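Local coordinates for putative Type I topoisomerase (Deinococcus radiodurans, PDB 3M4A), which probably catalyses the ATP-independent breakage of a single DNA strand, strand passage and rejoining, as a bacterial type IB topoisomerase, at residues A[310-313]-A[314-317]; A[190-193]-A[194-198]. One frame throughout, in Å; residues are numbered along the deposited sequence.

Contact 1 of 2, residues A[310-313]-A[314-317]; sequences RTER and QEAE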
loop_
_atom_site.group_PDB
_atom_site.type_symbol
_atom_site.label_atom_id
_atom_site.label_comp_id
_atom_site.label_asym_id
_atom_site.label_seq_id
_atom_site.Cartn_x
_atom_site.Cartn_y
_atom_site.Cartn_z
ATOM N N ARG A 310 -23.666 1.818 -8.134
ATOM C CA ARG A 310 -25.074 1.711 -8.533
ATOM C C ARG A 310 -25.318 2.019 -10.018
ATOM O O ARG A 310 -26.441 1.845 -10.503
ATOM C CB ARG A 310 -25.913 2.679 -7.704
ATOM C CG ARG A 310 -25.875 2.460 -6.210
ATOM C CD ARG A 310 -26.638 3.573 -5.497
ATOM N NE ARG A 310 -26.920 3.230 -4.102
ATOM C CZ ARG A 310 -28.129 2.983 -3.589
ATOM N NH1 ARG A 310 -29.237 3.063 -4.327
ATOM N NH2 ARG A 310 -28.231 2.679 -2.297
ATOM N N THR A 311 -24.289 2.493 -10.714
ATOM C CA THR A 311 -24.353 2.818 -12.143
ATOM C C THR A 311 -23.097 2.304 -12.808
ATOM O O THR A 311 -22.130 1.962 -12.130
ATOM C CB THR A 311 -24.434 4.332 -12.426
ATOM O OG1 THR A 311 -23.161 4.960 -12.203
ATOM C CG2 THR A 311 -25.518 5.002 -11.575
ATOM N N GLU A 312 -23.107 2.259 -14.137
ATOM C CA GLU A 312 -21.971 1.732 -14.878
ATOM C C GLU A 312 -20.739 2.619 -14.684
ATOM O O GLU A 312 -19.627 2.103 -14.477
ATOM C CB GLU A 312 -22.317 1.542 -16.367
ATOM C CG GLU A 312 -23.450 0.540 -16.629
ATOM C CD GLU A 312 -23.094 -0.901 -16.265
ATOM O OE1 GLU A 312 -21.962 -1.339 -16.561
ATOM O OE2 GLU A 312 -23.953 -1.603 -15.684
ATOM N N ARG A 313 -20.910 3.939 -14.707
ATOM C CA ARG A 313 -19.761 4.818 -14.452
ATOM C C ARG A 313 -19.247 4.706 -13.017
ATOM O O ARG A 313 -18.040 4.763 -12.788
ATOM C CB ARG A 313 -20.052 6.287 -14.737
ATOM C CG ARG A 313 -18.759 7.104 -14.771
ATOM C CD ARG A 313 -18.969 8.561 -15.032
ATOM N NE ARG A 313 -17.690 9.265 -15.149
ATOM C CZ ARG A 313 -17.019 9.796 -14.127
ATOM N NH1 ARG A 313 -17.453 9.691 -12.876
ATOM N NH2 ARG A 313 -15.880 10.432 -14.364
ATOM N N GLN A 314 -20.153 4.586 -12.054
ATOM C CA GLN A 314 -19.723 4.415 -10.661
ATOM C C GLN A 314 -18.836 3.186 -10.503
ATOM O O GLN A 314 -17.915 3.201 -9.704
ATOM C CB GLN A 314 -20.913 4.320 -9.721
ATOM C CG GLN A 314 -21.572 5.664 -9.462
ATOM C CD GLN A 314 -22.795 5.549 -8.600
ATOM O OE1 GLN A 314 -22.974 4.567 -7.866
ATOM N NE2 GLN A 314 -23.657 6.560 -8.668
ATOM N N GLU A 315 -19.127 2.131 -11.251
ATOM C CA GLU A 315 -18.268 0.947 -11.249
ATOM C C GLU A 315 -16.969 1.220 -12.002
ATOM O O GLU A 315 -15.872 0.868 -11.545
ATOM C CB GLU A 315 -18.995 -0.228 -11.882
ATOM C CG GLU A 315 -18.251 -1.553 -11.740
ATOM C CD GLU A 315 -19.120 -2.724 -12.117
ATOM O OE1 GLU A 315 -19.565 -2.773 -13.290
ATOM O OE2 GLU A 315 -19.355 -3.588 -11.243
ATOM N N ALA A 316 -17.082 1.841 -13.172
ATOM C CA ALA A 316 -15.902 2.129 -13.976
ATOM C C ALA A 316 -14.870 2.986 -13.259
ATOM O O ALA A 316 -13.662 2.827 -13.488
ATOM C CB ALA A 316 -16.307 2.801 -15.309
ATOM N N GLU A 317 -15.314 3.903 -12.400
ATOM C CA GLU A 317 -14.412 4.791 -11.667
ATOM C C GLU A 317 -13.616 4.058 -10.584
ATOM O O GLU A 317 -12.680 4.618 -10.007
ATOM C CB GLU A 317 -15.194 5.961 -11.052
ATOM C CG GLU A 317 -15.511 7.075 -12.044
ATOM C CD GLU A 317 -14.268 7.841 -12.491
ATOM O OE1 GLU A 317 -13.737 8.651 -11.701
ATOM O OE2 GLU A 317 -13.822 7.629 -13.638
#
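T311 and Q314 grip each other at the start of helix 312-316, their side chains crossing at a slant. T311 is the N-cap: OG1 takes the amide of Q314, N to OG1 3.0 Å, because chi1 (74°) sets the hydroxyl between its own N and carbonyl carbon. The Q314 chain runs back beside that of R310, and its OE1 accepts from R310 N at 2.8 Å, the donor standing 40° above the amide carbonyl plane. This second bond ties the residue before the cap to the first turn. One turn on, R313 and E317 lie alongside, pointing the same way, with guanidinium and carboxylate stacked 17° from parallel. In the E317 conformer given, one of two, CG sits over the guanidinium rim, 3.4 Å from R313 NH1. E317 OE2 lies 3.6 Å from R313 NH2 but well out of its plane, a purely electrostatic salt bridge. E312 and E315 bring like charges near each other, probably eased by the helix N-terminus. Q314 and E315 rest on P309; this short surface helix lies in sequence between helices 292-299 and 323-337.

Contact 2 of 2, residues A[190-193]-A[194-198]; sequences ANMQ and KLLDL. With nucleotides of chain B.
The N-H groups of L195 and L196 donate to the carbonyl O of N191 and M192 in regular i to i+4 bonds (L195 N to N191 O, 2.9 Å), while the bonds from K194 N to A190 O and from D197 N to Q193 O are weak. These are the last turns of alpha-helix 186-196, in the family's catalytic core, and its sides do different work: one holds a DNA phosphate and another packs into the protein. On the DNA side N191 and K194 run side by side in the same direction. With chi1 at -63° and the chain extended beyond CG, K194 reaches back along the helix past A190 O, and its NZ donates to N191 OD1 at 2.9 Å. The ammonium approaches from above, 51° out of the amide carbonyl plane. N191 is buried against K122 and L126 of helix 120-134, and its ND2 also donates to T187 O, so the amide is held at both ends while ND2 also meets the DNA. On the apolar side M192, in the conformer given of two, crosses L196, M192 CG to L196 CD1 4.0 Å. M192 and L196 both touch V162 of strand 160-163, and M192 also reaches V167 and F169 of strand 166-172, which seats the helix end on these strands. L195 meets the loop residues L118 and F204. L198 O accepts from Q157 NE2 just beyond. K194 NZ stands 3.6 Å from OP1 of DG9 of chain B, near enough for its charge probably to strengthen phosphate binding. The direct bond comes from the amide: N191 ND2 donates to that same OP1 over 2.9 Å, almost straight at 173°.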
loop_
_atom_site.group_PDB
_atom_site.type_symbol
_atom_site.label_atom_id
_atom_site.label_comp_id
_atom_site.label_asym_id
_atom_site.label_seq_id
_atom_site.Cartn_x
_atom_site.Cartn_y
_atom_site.Cartn_z
ATOM N N ALA A 190 4.205 -17.448 -8.516
ATOM C CA ALA A 190 5.155 -17.854 -9.564
ATOM C C ALA A 190 6.535 -17.198 -9.381
ATOM O O ALA A 190 7.583 -17.848 -9.516
ATOM C CB ALA A 190 4.593 -17.498 -10.926
ATOM N N ASN A 191 6.524 -15.910 -9.048
ATOM C CA ASN A 191 7.767 -15.174 -8.908
ATOM C C ASN A 191 8.445 -15.434 -7.570
ATOM O O ASN A 191 9.669 -15.366 -7.485
ATOM C CB ASN A 191 7.557 -13.704 -9.150
ATOM C CG ASN A 191 7.432 -13.388 -10.625
ATOM O OD1 ASN A 191 8.437 -13.346 -11.344
ATOM N ND2 ASN A 191 6.204 -13.188 -11.092
ATOM N N MET A 192 7.678 -15.764 -6.536
ATOM C CA MET A 192 8.285 -16.167 -5.268
ATOM C C MET A 192 9.095 -17.453 -5.476
ATOM O O MET A 192 10.189 -17.618 -4.917
ATOM C CB MET A 192 7.222 -16.356 -4.188
ATOM C CG MET A 192 7.767 -16.560 -2.798
ATOM S SD MET A 192 8.806 -15.190 -2.269
ATOM C CE MET A 192 7.571 -13.952 -1.892
ATOM N N GLN A 193 8.571 -18.374 -6.293
ATOM C CA GLN A 193 9.314 -19.595 -6.618
ATOM C C GLN A 193 10.653 -19.250 -7.278
ATOM O O GLN A 193 11.673 -19.834 -6.950
ATOM C CB GLN A 193 8.504 -20.524 -7.523
ATOM C CG GLN A 193 7.279 -21.133 -6.862
ATOM C CD GLN A 193 7.520 -22.454 -6.122
ATOM O OE1 GLN A 193 8.649 -22.813 -5.777
ATOM N NE2 GLN A 193 6.425 -23.178 -5.858
ATOM N N LYS A 194 10.632 -18.312 -8.216
ATOM C CA LYS A 194 11.852 -17.844 -8.892
ATOM C C LYS A 194 12.840 -17.200 -7.919
ATOM O O LYS A 194 14.044 -17.442 -8.009
ATOM C CB LYS A 194 11.519 -16.839 -9.998
ATOM C CG LYS A 194 10.674 -17.373 -11.144
ATOM C CD LYS A 194 10.336 -16.226 -12.125
ATOM C CE LYS A 194 9.043 -16.467 -12.878
ATOM N NZ LYS A 194 8.548 -15.206 -13.531
ATOM N N LEU A 195 12.352 -16.382 -6.992
ATOM C CA LEU A 195 13.231 -15.803 -5.966
ATOM C C LEU A 195 13.888 -16.889 -5.106
ATOM O O LEU A 195 15.073 -16.829 -4.804
ATOM C CB LEU A 195 12.473 -14.792 -5.079
ATOM C CG LEU A 195 12.119 -13.451 -5.722
ATOM C CD1 LEU A 195 11.103 -12.690 -4.891
ATOM C CD2 LEU A 195 13.367 -12.590 -5.892
ATOM N N LEU A 196 13.102 -17.881 -4.710
ATOM C CA LEU A 196 13.611 -18.995 -3.904
ATOM C C LEU A 196 14.618 -19.891 -4.643
ATOM O O LEU A 196 15.388 -20.602 -4.005
ATOM C CB LEU A 196 12.445 -19.824 -3.363
ATOM C CG LEU A 196 11.690 -19.116 -2.242
ATOM C CD1 LEU A 196 10.255 -19.640 -2.093
ATOM C CD2 LEU A 196 12.483 -19.230 -0.928
ATOM N N ASP A 197 14.640 -19.840 -5.973
ATOM C CA ASP A 197 15.660 -20.562 -6.741
ATOM C C ASP A 197 17.050 -19.927 -6.666
ATOM O O ASP A 197 18.043 -20.597 -6.978
ATOM C CB ASP A 197 15.245 -20.690 -8.208
ATOM C CG ASP A 197 14.159 -21.729 -8.432
ATOM O OD1 ASP A 197 13.889 -22.562 -7.538
ATOM O OD2 ASP A 197 13.575 -21.715 -9.538
ATOM N N LEU A 198 17.133 -18.657 -6.267
ATOM C CA LEU A 198 18.416 -17.960 -6.142
ATOM C C LEU A 198 19.130 -18.400 -4.855
ATOM O O LEU A 198 18.476 -18.809 -3.898
ATOM C CB LEU A 198 18.212 -16.444 -6.158
ATOM C CG LEU A 198 17.449 -15.863 -7.360
ATOM C CD1 LEU A 198 17.321 -14.368 -7.190
ATOM C CD2 LEU A 198 18.119 -16.192 -8.679
ATOM P P DG B 9 4.831 -13.113 -14.806
ATOM O OP1 DG B 9 6.018 -12.722 -13.989
ATOM O OP2 DG B 9 4.186 -14.424 -14.594
ATOM O "O5'" DG B 9 3.683 -12.010 -14.690
ATOM C "C5'" DG B 9 3.969 -10.645 -14.873
ATOM C "C4'" DG B 9 2.721 -9.876 -15.277
ATOM O "O4'" DG B 9 2.207 -10.278 -16.571
ATOM C "C3'" DG B 9 1.532 -10.104 -14.353
ATOM O "O3'" DG B 9 0.865 -8.871 -14.185
ATOM C "C2'" DG B 9 0.724 -11.227 -15.027
ATOM C "C1'" DG B 9 0.895 -10.890 -16.483
ATOM N N9 DG B 9 0.996 -11.983 -17.440
ATOM C C8 DG B 9 1.713 -13.128 -17.292
ATOM N N7 DG B 9 1.720 -13.911 -18.332
ATOM C C5 DG B 9 0.949 -13.228 -19.245
ATOM C C6 DG B 9 0.592 -13.568 -20.564
ATOM O O6 DG B 9 0.897 -14.561 -21.232
ATOM N N1 DG B 9 -0.199 -12.591 -21.125
ATOM C C2 DG B 9 -0.601 -11.429 -20.515
ATOM N N2 DG B 9 -1.372 -10.582 -21.210
ATOM N N3 DG B 9 -0.248 -11.090 -19.293
ATOM C C4 DG B 9 0.490 -12.048 -18.714
#

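Both contacts are i to i+3 or i+4 associations within one helix, contact 1 dominated by its N-terminal start and contact 2 by the last turns of a longer helix. They do not touch: their centres lie 38 Å apart and their nearest atoms about 26 Å, with contact 2 coming first along the chain. Each is peripheral, 22 to 24 Å from the centre of the chain. Their relation to DNA separates them. Contact 2 meets a backbone phosphate of DG9 of chain B through N191, with K194 close by, whereas the nearest atom of 310-317 remains about 11 Å from the bound nucleic acid. Contact 2 is also partly buried, contact 1 a surface feature.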